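PDB 5HAM: RickCE from Rickettsia bellii, which probably acts as a CE-clan effector protease that removes ubiquitin from modified proteins. Local coordinates for residues I33-T38 / P181-K186; E43-Y48 / N104-G109; K57-V62 / E90-S95; Q63-I68 / G83-R88; I140-G143 / W147-L150. All blocks are in the same frame, centred on the assembly; numbering follows the deposited sequence.

The five contacts form two groups. Interactions 1 and 5 sit in the sheet region, with centres about 10 Å apart, and meet through neighbouring strands 27-34 and 135-141. Interactions 2, 3 and 4 build a helical part. Interactions 3 and 4 lie about 10 Å apart, centre to centre, on the same pair, helices 52-69 and 75-93. Interaction 2 joins helix 42-49 to the long helix 96-130, which leads back to the sheet. Along the chain, interaction 4 lies within 3, 3 within 2, and 2 within 1; interaction 5 comes after 2, also inside 1. The helical part is thus an insertion between the first two strands of the sheet.

Interaction 1 of 5, residues I33-T38 / P181-K186; sequences ITFRNT and PKLIDK
The backbone O of I33 accepts a hydrogen bond from E141 N, which ties to the sheet the chain that carries I33 and F35 up against L183. A second backbone bond joins F35 to E141. Between the two segments themselves the contact is apolar. CD2 of L183 makes the closest contacts from the helix side. It meets F35 CZ at 3.8 Å. The ring and the leucine cross at a slant. I33 comes to the same methyl end-on: its CG2 is 4.0 Å from L183 CD2, and its CD1 is only slightly farther at 4.1 Å. L183 reaches this spot because its CG stands opposite the backbone N (chi1 175°), which carries the branch out from helix 175-188. F35 also points at the helix, its CG on the side of the backbone N (chi1 -65°), which brings CZ to the leucine methyl. It also touches K179 and L180 of the helix and M142 of the loop after strand 135-141. I33 packs further on I138, I140 and on I120 of helix 96-130. K186 makes a salt bridge to E118 of that same helix. Helix 175-188 is the crossover between the neighbouring parallel strands 160-166 and 196-199. Its packing back onto the outermost strand 27-34 is the helix-on-sheet layering expected of the alpha+beta fold of CE-clan cysteine proteases.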
# COMPACT_ATOMS: atom_id res chain seq x y z
N ILE A 33 -0.65 4.25 -4.75
CA ILE A 33 -1.64 4.64 -3.78
C ILE A 33 -1.30 3.91 -2.48
O ILE A 33 -1.05 2.71 -2.48
CB ILE A 33 -3.03 4.24 -4.23
CG1 ILE A 33 -3.56 5.26 -5.24
CG2 ILE A 33 -3.98 4.11 -3.02
CD1 ILE A 33 -4.84 4.80 -5.94
N THR A 34 -1.25 4.65 -1.38
CA THR A 34 -0.87 4.06 -0.10
C THR A 34 -1.90 4.33 0.99
O THR A 34 -2.41 5.44 1.14
CB THR A 34 0.53 4.56 0.38
OG1 THR A 34 0.46 5.96 0.66
CG2 THR A 34 1.58 4.35 -0.69
N PHE A 35 -2.23 3.29 1.74
CA PHE A 35 -3.14 3.44 2.85
C PHE A 35 -2.40 3.16 4.13
O PHE A 35 -1.52 2.28 4.18
CB PHE A 35 -4.28 2.44 2.75
CG PHE A 35 -5.17 2.63 1.57
CD1 PHE A 35 -6.09 3.67 1.54
CD2 PHE A 35 -5.14 1.74 0.51
CE1 PHE A 35 -6.93 3.84 0.47
CE2 PHE A 35 -5.98 1.90 -0.56
CZ PHE A 35 -6.88 2.96 -0.59
N ARG A 36 -2.77 3.87 5.18
CA ARG A 36 -2.32 3.50 6.50
C ARG A 36 -3.12 2.25 6.87
O ARG A 36 -4.20 2.02 6.32
CB ARG A 36 -2.58 4.64 7.47
CG ARG A 36 -1.72 5.88 7.19
CD ARG A 36 -2.52 7.17 7.39
NE ARG A 36 -3.53 6.96 8.41
CZ ARG A 36 -4.83 7.23 8.28
NH1 ARG A 36 -5.62 6.96 9.30
NH2 ARG A 36 -5.32 7.76 7.17
N ASN A 37 -2.57 1.42 7.75
CA ASN A 37 -3.29 0.25 8.26
C ASN A 37 -3.89 0.49 9.64
O ASN A 37 -4.76 -0.25 10.09
CB ASN A 37 -2.41 -1.01 8.25
CG ASN A 37 -0.95 -0.71 8.52
OD1 ASN A 37 -0.58 0.40 8.90
ND2 ASN A 37 -0.10 -1.71 8.32
N THR A 38 -3.43 1.53 10.32
CA THR A 38 -4.03 1.94 11.59
C THR A 38 -5.02 3.07 11.40
O THR A 38 -4.79 3.99 10.64
CB THR A 38 -2.97 2.36 12.62
OG1 THR A 38 -2.12 3.38 12.08
CG2 THR A 38 -2.13 1.17 13.02
N PRO A 181 -12.22 0.40 -1.93
CA PRO A 181 -13.51 0.72 -2.56
C PRO A 181 -14.08 2.05 -2.10
O PRO A 181 -14.72 2.70 -2.90
CB PRO A 181 -14.40 -0.45 -2.13
CG PRO A 181 -13.45 -1.58 -2.03
CD PRO A 181 -12.18 -0.99 -1.45
N LYS A 182 -13.85 2.43 -0.84
CA LYS A 182 -14.26 3.75 -0.37
C LYS A 182 -13.53 4.86 -1.14
O LYS A 182 -14.10 5.91 -1.42
CB LYS A 182 -14.01 3.93 1.14
CG LYS A 182 -14.90 3.08 2.05
CD LYS A 182 -16.26 2.77 1.43
CE LYS A 182 -17.06 1.76 2.28
NZ LYS A 182 -18.25 1.23 1.55
N LEU A 183 -12.26 4.63 -1.45
CA LEU A 183 -11.49 5.62 -2.21
C LEU A 183 -12.04 5.71 -3.62
O LEU A 183 -12.25 6.80 -4.14
CB LEU A 183 -10.02 5.25 -2.25
CG LEU A 183 -9.15 6.16 -3.12
CD1 LEU A 183 -9.12 7.60 -2.58
CD2 LEU A 183 -7.75 5.57 -3.22
N ILE A 184 -12.26 4.56 -4.24
CA ILE A 184 -12.72 4.52 -5.62
C ILE A 184 -14.03 5.26 -5.74
O ILE A 184 -14.21 6.10 -6.63
CB ILE A 184 -12.87 3.07 -6.12
CG1 ILE A 184 -11.50 2.38 -6.23
CG2 ILE A 184 -13.61 3.03 -7.45
CD1 ILE A 184 -11.58 0.91 -6.60
N ASP A 185 -14.95 4.99 -4.83
CA ASP A 185 -16.24 5.67 -4.87
C ASP A 185 -16.15 7.16 -4.53
O ASP A 185 -16.87 7.97 -5.10
CB ASP A 185 -17.29 4.96 -4.01
CG ASP A 185 -18.68 5.57 -4.20
OD1 ASP A 185 -19.35 5.24 -5.21
OD2 ASP A 185 -19.08 6.41 -3.37
N LYS A 186 -15.28 7.53 -3.60
CA LYS A 186 -15.07 8.95 -3.32
C LYS A 186 -14.57 9.68 -4.56
O LYS A 186 -14.99 10.79 -4.84
CB LYS A 186 -14.09 9.15 -2.16
CG LYS A 186 -13.89 10.61 -1.75
CD LYS A 186 -13.52 10.71 -0.26
CE LYS A 186 -13.71 12.12 0.29
NZ LYS A 186 -12.49 12.98 0.16

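Interaction 2 of 5, residues E43-Y48 / N104-G109; sequences EMLKDY and NDLLRG
L45 lays its CD2 methyl against L106 CD2 at 3.9 Å, the two side chains passing at a slant. The same L106 methyl meets the outer end of Y48. It is 4.0 Å from Y48 OH and equally far from Y48 CE2. Here the leucine runs roughly square to the tyrosine side chain. L106 CD2 therefore touches both L45 and Y48. It extends far enough because its CG lies opposite the backbone N (chi1 173°). L107 adds a looser touch, with its CD1 4.2 Å from L45 CD2. Its side chain starts out past the other helix and only its end comes closer. The short helical segments run at 136° to each other, closer to antiparallel than to parallel. Their axes are 11.5 Å apart at the nearest point, a wide spacing bridged by leucine and tyrosine side chains. L45 and Y48 also touch K103 one turn back on helix 96-130. On N104-G109, a salt bridge joins R108 NH1 to D105 OD1 at 2.6 Å, with the oxygen approached from above the carboxylate plane. The D47 side chain turns elsewhere and pairs with R88 of helix 75-93. No hydrogen bond links the two segments; a polar tie between the two helices is made nearby, by D47 O and R99. The grip of the segments rests on van der Waals contact of a few methyls, and probably some shielding from water, at the surface.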
# COMPACT_ATOMS: atom_id res chain seq x y z
N GLU A 43 -9.36 9.16 20.61
CA GLU A 43 -8.64 8.71 21.80
C GLU A 43 -7.12 8.70 21.58
O GLU A 43 -6.35 9.09 22.46
CB GLU A 43 -9.14 7.34 22.25
N MET A 44 -6.69 8.28 20.39
CA MET A 44 -5.28 8.30 20.07
C MET A 44 -4.74 9.73 20.15
O MET A 44 -3.66 9.95 20.69
CB MET A 44 -5.00 7.70 18.69
CG MET A 44 -5.35 6.23 18.59
SD MET A 44 -5.30 5.56 16.90
CE MET A 44 -3.70 6.19 16.36
N LEU A 45 -5.50 10.69 19.64
CA LEU A 45 -5.04 12.08 19.58
C LEU A 45 -4.92 12.75 20.96
O LEU A 45 -4.26 13.79 21.10
CB LEU A 45 -5.94 12.91 18.66
CG LEU A 45 -5.91 12.51 17.18
CD1 LEU A 45 -6.88 13.39 16.40
CD2 LEU A 45 -4.51 12.60 16.60
N LYS A 46 -5.53 12.14 21.97
CA LYS A 46 -5.40 12.66 23.34
C LYS A 46 -3.95 12.61 23.83
O LYS A 46 -3.58 13.32 24.75
CB LYS A 46 -6.35 11.95 24.31
CG LYS A 46 -7.80 12.18 23.95
CD LYS A 46 -8.75 11.74 25.03
CE LYS A 46 -10.17 12.26 24.76
NZ LYS A 46 -11.09 12.12 25.93
N ASP A 47 -3.13 11.79 23.17
CA ASP A 47 -1.70 11.76 23.43
C ASP A 47 -1.10 13.13 23.13
O ASP A 47 -0.04 13.47 23.66
CB ASP A 47 -1.00 10.73 22.54
CG ASP A 47 -1.17 9.29 23.04
OD1 ASP A 47 -1.99 9.04 23.95
OD2 ASP A 47 -0.47 8.41 22.49
N TYR A 48 -1.77 13.89 22.25
CA TYR A 48 -1.31 15.23 21.90
C TYR A 48 -2.11 16.35 22.58
O TYR A 48 -1.57 17.42 22.82
CB TYR A 48 -1.35 15.41 20.38
CG TYR A 48 -0.69 14.30 19.59
CD1 TYR A 48 0.69 14.26 19.41
CD2 TYR A 48 -1.45 13.30 19.01
CE1 TYR A 48 1.29 13.28 18.69
CE2 TYR A 48 -0.86 12.30 18.28
CZ TYR A 48 0.51 12.29 18.12
OH TYR A 48 1.10 11.29 17.39
N ASN A 104 -0.86 18.31 14.55
CA ASN A 104 -1.18 18.98 13.28
C ASN A 104 -0.39 18.39 12.13
O ASN A 104 -0.93 18.22 11.04
CB ASN A 104 -0.98 20.49 13.37
CG ASN A 104 -2.03 21.15 14.24
OD1 ASN A 104 -3.20 20.76 14.22
ND2 ASN A 104 -1.62 22.14 15.03
N ASP A 105 0.88 18.07 12.38
CA ASP A 105 1.72 17.38 11.38
C ASP A 105 1.06 16.07 10.97
O ASP A 105 0.94 15.76 9.79
CB ASP A 105 3.12 17.07 11.93
CG ASP A 105 3.96 18.31 12.09
OD1 ASP A 105 3.50 19.38 11.64
OD2 ASP A 105 5.08 18.21 12.65
N LEU A 106 0.65 15.30 11.97
CA LEU A 106 -0.01 14.03 11.75
C LEU A 106 -1.28 14.21 10.91
O LEU A 106 -1.52 13.46 9.97
CB LEU A 106 -0.34 13.38 13.10
CG LEU A 106 -1.17 12.11 12.99
CD1 LEU A 106 -0.44 11.09 12.12
CD2 LEU A 106 -1.49 11.54 14.36
N LEU A 107 -2.07 15.21 11.24
CA LEU A 107 -3.31 15.43 10.51
C LEU A 107 -3.01 15.92 9.11
O LEU A 107 -3.71 15.54 8.19
CB LEU A 107 -4.19 16.45 11.24
CG LEU A 107 -5.28 15.91 12.16
CD1 LEU A 107 -4.79 14.70 12.92
CD2 LEU A 107 -5.76 17.02 13.11
N ARG A 108 -1.99 16.75 8.96
CA ARG A 108 -1.62 17.30 7.64
C ARG A 108 -1.19 16.20 6.67
O ARG A 108 -1.62 16.17 5.52
CB ARG A 108 -0.48 18.31 7.80
CG ARG A 108 -0.09 19.04 6.54
CD ARG A 108 1.22 19.84 6.73
NE ARG A 108 1.12 20.84 7.80
CZ ARG A 108 1.78 20.78 8.95
NH1 ARG A 108 2.62 19.78 9.19
NH2 ARG A 108 1.62 21.73 9.86
N GLY A 109 -0.35 15.29 7.16
CA GLY A 109 0.12 14.16 6.38
C GLY A 109 -1.00 13.24 5.93
O GLY A 109 -1.03 12.78 4.78

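Interaction 3 of 5, residues K57-V62 / E90-S95; sequences KILAEV and EILKLS
I58 is the first residue of 57-62 to touch: its CG2 is 3.8 Å from L92 CD1. L92 CD2 is close too, and the side chains cross at about a right angle. L59 comes next. It runs past L92 in the opposite direction, and L59 CD1 lies 4.2 Å from L92 CB. The backbone here is also covered, since L59 CA is 4.0 Å from L92 CD1. One turn beyond I58, V62 meets L92 end to end, with V62 CG2 at 3.6 Å from L92 CD1. L92 is thus the one residue of 90-95 that all three touch. Its CG stands opposite the carbonyl carbon (chi1 -70°). This brings CD1 against both I58 and V62, while CD2, of these two, reaches only I58. L92 also touches R99 of helix 96-130. Past the end of helix 75-93, S95 is the N-cap of that next helix, and its OG makes a weak bond to E98 N. I58 also touches K46 and D47 of helix 42-49. The arrangement is that of a helical hairpin, helices 52-69 and 75-93 joined by a short connection and zipped by apolar side chains.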
# COMPACT_ATOMS: atom_id res chain seq x y z
N LYS A 57 -2.97 10.93 33.64
CA LYS A 57 -3.53 9.60 33.65
C LYS A 57 -2.99 8.79 32.48
O LYS A 57 -2.70 7.60 32.61
CB LYS A 57 -5.05 9.66 33.59
N ILE A 58 -2.85 9.44 31.33
CA ILE A 58 -2.33 8.76 30.16
C ILE A 58 -0.85 8.41 30.33
O ILE A 58 -0.43 7.29 30.05
CB ILE A 58 -2.61 9.57 28.89
CG1 ILE A 58 -4.12 9.61 28.63
CG2 ILE A 58 -1.88 8.96 27.70
CD1 ILE A 58 -4.55 10.58 27.54
N LEU A 59 -0.06 9.37 30.81
CA LEU A 59 1.36 9.12 31.05
C LEU A 59 1.52 7.92 31.98
O LEU A 59 2.34 7.03 31.76
CB LEU A 59 2.01 10.36 31.66
CG LEU A 59 3.49 10.17 32.00
CD1 LEU A 59 4.29 9.63 30.79
CD2 LEU A 59 4.09 11.47 32.52
N ALA A 60 0.68 7.90 33.01
CA ALA A 60 0.65 6.79 33.95
C ALA A 60 0.40 5.45 33.27
O ALA A 60 1.14 4.50 33.50
CB ALA A 60 -0.42 7.04 35.03
N GLU A 61 -0.61 5.37 32.41
CA GLU A 61 -0.88 4.10 31.74
C GLU A 61 0.26 3.71 30.79
O GLU A 61 0.61 2.53 30.67
CB GLU A 61 -2.25 4.11 31.05
CG GLU A 61 -2.34 4.95 29.78
CD GLU A 61 -3.78 5.24 29.33
OE1 GLU A 61 -4.66 5.41 30.21
OE2 GLU A 61 -4.02 5.32 28.10
N VAL A 62 0.87 4.70 30.15
CA VAL A 62 1.97 4.43 29.23
C VAL A 62 3.12 3.79 29.98
O VAL A 62 3.70 2.80 29.52
CB VAL A 62 2.48 5.72 28.53
CG1 VAL A 62 3.81 5.47 27.90
CG2 VAL A 62 1.47 6.19 27.50
N GLU A 90 7.68 9.70 25.36
CA GLU A 90 8.43 10.88 24.96
C GLU A 90 7.48 11.99 24.54
O GLU A 90 7.69 13.16 24.88
CB GLU A 90 9.39 10.59 23.80
CG GLU A 90 10.50 9.61 24.10
CD GLU A 90 11.53 10.11 25.10
OE1 GLU A 90 11.42 11.26 25.59
OE2 GLU A 90 12.46 9.33 25.40
N ILE A 91 6.46 11.62 23.80
CA ILE A 91 5.48 12.57 23.32
C ILE A 91 4.76 13.24 24.49
O ILE A 91 4.59 14.45 24.51
CB ILE A 91 4.48 11.91 22.36
CG1 ILE A 91 5.13 11.77 20.97
CG2 ILE A 91 3.22 12.74 22.21
CD1 ILE A 91 4.39 10.83 20.04
N LEU A 92 4.38 12.44 25.48
CA LEU A 92 3.64 12.98 26.61
C LEU A 92 4.50 13.90 27.46
O LEU A 92 3.97 14.74 28.19
CB LEU A 92 3.05 11.86 27.46
CG LEU A 92 1.92 11.16 26.71
CD1 LEU A 92 1.82 9.72 27.16
CD2 LEU A 92 0.62 11.92 26.93
N LYS A 93 5.81 13.75 27.36
CA LYS A 93 6.75 14.62 28.08
C LYS A 93 6.99 15.99 27.41
O LYS A 93 7.53 16.88 28.04
CB LYS A 93 8.10 13.92 28.27
CG LYS A 93 8.17 12.89 29.37
CD LYS A 93 9.57 12.24 29.34
CE LYS A 93 9.77 11.17 30.42
NZ LYS A 93 10.95 10.30 30.10
N LEU A 94 6.60 16.14 26.16
CA LEU A 94 6.77 17.41 25.46
C LEU A 94 5.86 18.52 25.99
O LEU A 94 4.90 18.26 26.70
CB LEU A 94 6.50 17.22 23.96
CG LEU A 94 7.43 16.23 23.25
CD1 LEU A 94 6.91 15.93 21.86
CD2 LEU A 94 8.84 16.81 23.23
N SER A 95 6.16 19.76 25.62
CA SER A 95 5.30 20.88 25.92
C SER A 95 3.97 20.76 25.18
O SER A 95 3.91 20.18 24.09
CB SER A 95 5.99 22.20 25.55
OG SER A 95 6.32 22.23 24.17

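Interaction 4 of 5, residues Q63-I68 / G83-R88; sequences QETIKI and GDAKKR
I66 runs its side chain over A85, with its CG1 at 3.6 Å from A85 CB. The CG1 branch stands opposite the carbonyl carbon (chi1 -73°). The next torsion is fully extended (chi2 178°), which sends CD1 on past A85 to K86. There I66 CD1 is 4.0 Å from K86 CG, and the two side chains cross at about a right angle. K86 meets it with the base of its chain only. The rest of K86 is extended and runs on away from I66. T65 adds its methyl: T65 CG2 lies 4.0 Å from A85 CB. Its rotamer splits the residue in two. CG2 is turned to the other helix, while OG1 is hydrogen-bonded to the backbone O of E61, one turn earlier. Consistent with the small alanine, the CA atoms of I66 and A85 are only 5.8 Å apart. The segments belong to the antiparallel hairpin of helices 52-69 and 75-93, and their axes approach to 9.0 Å at a crossing angle of -158°. On the far side of helix 52-69, E64 and K67 form a salt bridge along the helix, K67 NZ to E64 OE2 at 3.0 Å, with weak hydrogen-bond geometry. Q63 NE2 makes a weak bond to E89. R88 bends at its third torsion and packs on I58 and V62 of the partner helix.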
# COMPACT_ATOMS: atom_id res chain seq x y z
N GLN A 63 3.44 4.35 31.14
CA GLN A 63 4.56 3.89 31.94
C GLN A 63 4.32 2.46 32.44
O GLN A 63 5.27 1.70 32.67
CB GLN A 63 4.79 4.85 33.11
CG GLN A 63 5.47 6.14 32.69
CD GLN A 63 5.53 7.19 33.81
OE1 GLN A 63 4.90 7.06 34.86
NE2 GLN A 63 6.30 8.24 33.56
N GLU A 64 3.05 2.11 32.60
CA GLU A 64 2.68 0.78 33.06
C GLU A 64 2.80 -0.21 31.90
O GLU A 64 3.29 -1.32 32.07
CB GLU A 64 1.26 0.77 33.63
CG GLU A 64 1.20 0.67 35.13
CD GLU A 64 1.77 -0.65 35.64
OE1 GLU A 64 1.68 -1.68 34.93
OE2 GLU A 64 2.31 -0.66 36.77
N THR A 65 2.36 0.23 30.73
CA THR A 65 2.49 -0.55 29.52
C THR A 65 3.94 -0.94 29.28
O THR A 65 4.24 -2.11 29.04
CB THR A 65 2.07 0.27 28.33
OG1 THR A 65 0.68 0.59 28.46
CG2 THR A 65 2.29 -0.51 27.06
N ILE A 66 4.82 0.05 29.36
CA ILE A 66 6.25 -0.17 29.21
C ILE A 66 6.67 -1.30 30.11
O ILE A 66 7.39 -2.20 29.69
CB ILE A 66 7.05 1.09 29.56
CG1 ILE A 66 6.89 2.14 28.46
CG2 ILE A 66 8.51 0.77 29.77
CD1 ILE A 66 7.62 3.43 28.78
N LYS A 67 6.20 -1.25 31.35
CA LYS A 67 6.52 -2.28 32.33
C LYS A 67 6.01 -3.68 31.93
O LYS A 67 6.65 -4.68 32.23
CB LYS A 67 6.03 -1.87 33.71
CG LYS A 67 6.96 -0.90 34.41
CD LYS A 67 6.48 -0.53 35.80
CE LYS A 67 5.14 0.19 35.72
NZ LYS A 67 4.83 0.99 36.93
N ILE A 68 4.87 -3.74 31.24
CA ILE A 68 4.32 -5.02 30.82
C ILE A 68 4.83 -5.43 29.44
O ILE A 68 5.18 -6.59 29.22
CB ILE A 68 2.78 -4.99 30.79
CG1 ILE A 68 2.22 -4.70 32.18
CG2 ILE A 68 2.21 -6.30 30.24
CD1 ILE A 68 2.50 -5.77 33.18
N GLY A 83 8.80 -0.31 21.85
CA GLY A 83 9.32 0.87 21.18
C GLY A 83 8.24 1.93 21.04
O GLY A 83 8.46 3.10 21.30
N ASP A 84 7.04 1.51 20.66
CA ASP A 84 5.93 2.45 20.58
C ASP A 84 5.49 3.04 21.93
O ASP A 84 5.09 4.22 22.00
CB ASP A 84 4.75 1.82 19.83
CG ASP A 84 4.99 1.77 18.31
OD1 ASP A 84 6.17 1.75 17.89
OD2 ASP A 84 4.00 1.73 17.53
N ALA A 85 5.56 2.26 23.01
CA ALA A 85 5.21 2.81 24.32
C ALA A 85 6.21 3.87 24.73
O ALA A 85 5.84 4.94 25.19
CB ALA A 85 5.13 1.71 25.37
N LYS A 86 7.49 3.57 24.53
CA LYS A 86 8.55 4.51 24.83
C LYS A 86 8.40 5.79 24.02
O LYS A 86 8.59 6.89 24.55
CB LYS A 86 9.91 3.86 24.62
CG LYS A 86 10.34 3.06 25.85
CD LYS A 86 11.43 2.05 25.60
CE LYS A 86 11.98 1.57 26.95
NZ LYS A 86 13.10 0.60 26.82
N LYS A 87 8.02 5.65 22.76
CA LYS A 87 7.82 6.82 21.93
C LYS A 87 6.67 7.67 22.47
O LYS A 87 6.75 8.91 22.49
CB LYS A 87 7.55 6.45 20.47
CG LYS A 87 7.34 7.67 19.58
CD LYS A 87 6.79 7.30 18.21
CE LYS A 87 6.00 8.45 17.63
NZ LYS A 87 5.05 8.01 16.56
N ARG A 88 5.61 7.00 22.90
CA ARG A 88 4.47 7.67 23.49
C ARG A 88 4.85 8.38 24.78
O ARG A 88 4.40 9.50 25.04
CB ARG A 88 3.36 6.68 23.76
CG ARG A 88 2.50 6.35 22.55
CD ARG A 88 1.32 5.48 22.96
NE ARG A 88 0.25 6.21 23.64
CZ ARG A 88 -0.46 5.72 24.66
NH1 ARG A 88 -0.20 4.51 25.14
NH2 ARG A 88 -1.43 6.44 25.21

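Interaction 5 of 5, residues I140-G143 / W147-L150; sequences IEMG and WTVL
The backbone O of I140 is held by two donors, both from T148. T148 N is 2.7 Å from it, and T148 OG1 is 2.9 Å from it. They arrive from opposite faces of the carbonyl plane. The hydroxyl can do this because OG1 sits between the backbone N and the carbonyl carbon of its own residue (chi1 67°), which turns it back toward the partner strand. In return, I140 N gives a nearly straight bond to T148 O (2.7 Å, N-H...O 176°). I140 and T148 are thus a hydrogen-bonded antiparallel pair, and E141 and W147 beside them a non-hydrogen-bonded one. The two pairs lie at the turn end of the hairpin of strands 135-141 and 147-155, in the central sheet of the RickCE catalytic domain. E141 and W147 share one face of this sheet. E141 lies flat over the indole: its CG makes a CH-pi contact with the six-membered ring, and E141 CD is 3.6 Å from W147 CZ2. The carboxylate is stacked almost parallel to the ring, 6° apart. It is also held by G145 N, which bonds to E141 OE2. W147 also touches C211 and T215 of helix 211-223. The other face carries I140, T148 and L150. I140 CD1 presses on L150 CB at 3.5 Å. M142, just past the strand, crosses T148 at about a right angle, with M142 CG 3.8 Å from T148 CG2. F35 packs against I140, and F165 of strand 160-166 against T148 and L150.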
# COMPACT_ATOMS: atom_id res chain seq x y z
N ILE A 140 -0.79 -0.61 -5.25
CA ILE A 140 -1.51 -0.20 -4.06
C ILE A 140 -0.96 -0.87 -2.81
O ILE A 140 -0.96 -2.10 -2.71
CB ILE A 140 -3.03 -0.47 -4.18
CG1 ILE A 140 -3.59 0.32 -5.38
CG2 ILE A 140 -3.74 -0.08 -2.90
CD1 ILE A 140 -5.07 0.37 -5.43
N GLU A 141 -0.48 -0.06 -1.88
CA GLU A 141 0.01 -0.56 -0.61
C GLU A 141 -1.08 -0.50 0.45
O GLU A 141 -1.41 0.58 0.93
CB GLU A 141 1.24 0.24 -0.16
CG GLU A 141 2.26 -0.55 0.64
CD GLU A 141 3.41 0.32 1.13
OE1 GLU A 141 3.33 1.56 0.97
OE2 GLU A 141 4.40 -0.23 1.66
N MET A 142 -1.63 -1.66 0.80
CA MET A 142 -2.70 -1.78 1.79
C MET A 142 -2.19 -1.71 3.20
O MET A 142 -2.96 -1.82 4.16
CB MET A 142 -3.43 -3.11 1.62
CG MET A 142 -4.02 -3.37 0.25
SD MET A 142 -5.40 -2.29 -0.11
CE MET A 142 -6.53 -2.72 1.16
N GLY A 143 -0.89 -1.55 3.35
CA GLY A 143 -0.26 -1.51 4.65
C GLY A 143 1.20 -1.74 4.35
O GLY A 143 1.54 -2.04 3.20
N TRP A 147 1.76 -5.16 -0.73
CA TRP A 147 1.62 -4.62 -2.07
C TRP A 147 0.57 -5.38 -2.84
O TRP A 147 0.52 -6.61 -2.75
CB TRP A 147 2.94 -4.66 -2.83
CG TRP A 147 3.87 -3.64 -2.38
CD1 TRP A 147 5.00 -3.82 -1.66
CD2 TRP A 147 3.75 -2.24 -2.60
NE1 TRP A 147 5.61 -2.62 -1.42
CE2 TRP A 147 4.85 -1.62 -1.99
CE3 TRP A 147 2.82 -1.43 -3.28
CZ2 TRP A 147 5.06 -0.25 -2.02
CZ3 TRP A 147 3.01 -0.08 -3.30
CH2 TRP A 147 4.13 0.50 -2.67
N THR A 148 -0.27 -4.62 -3.55
CA THR A 148 -1.32 -5.16 -4.40
C THR A 148 -1.40 -4.28 -5.65
O THR A 148 -0.67 -3.29 -5.76
CB THR A 148 -2.70 -5.14 -3.69
OG1 THR A 148 -3.13 -3.79 -3.48
CG2 THR A 148 -2.62 -5.81 -2.35
N VAL A 149 -2.27 -4.62 -6.60
CA VAL A 149 -2.30 -3.85 -7.84
C VAL A 149 -3.72 -3.52 -8.32
O VAL A 149 -4.65 -4.32 -8.18
CB VAL A 149 -1.48 -4.53 -8.98
CG1 VAL A 149 -2.17 -5.83 -9.45
CG2 VAL A 149 -1.24 -3.58 -10.13
N LEU A 150 -3.87 -2.32 -8.86
CA LEU A 150 -5.14 -1.93 -9.45
C LEU A 150 -4.90 -1.40 -10.86
O LEU A 150 -4.17 -0.45 -11.05
CB LEU A 150 -5.81 -0.87 -8.59
CG LEU A 150 -7.18 -0.40 -9.08
CD1 LEU A 150 -8.22 -1.51 -8.87
CD2 LEU A 150 -7.61 0.88 -8.38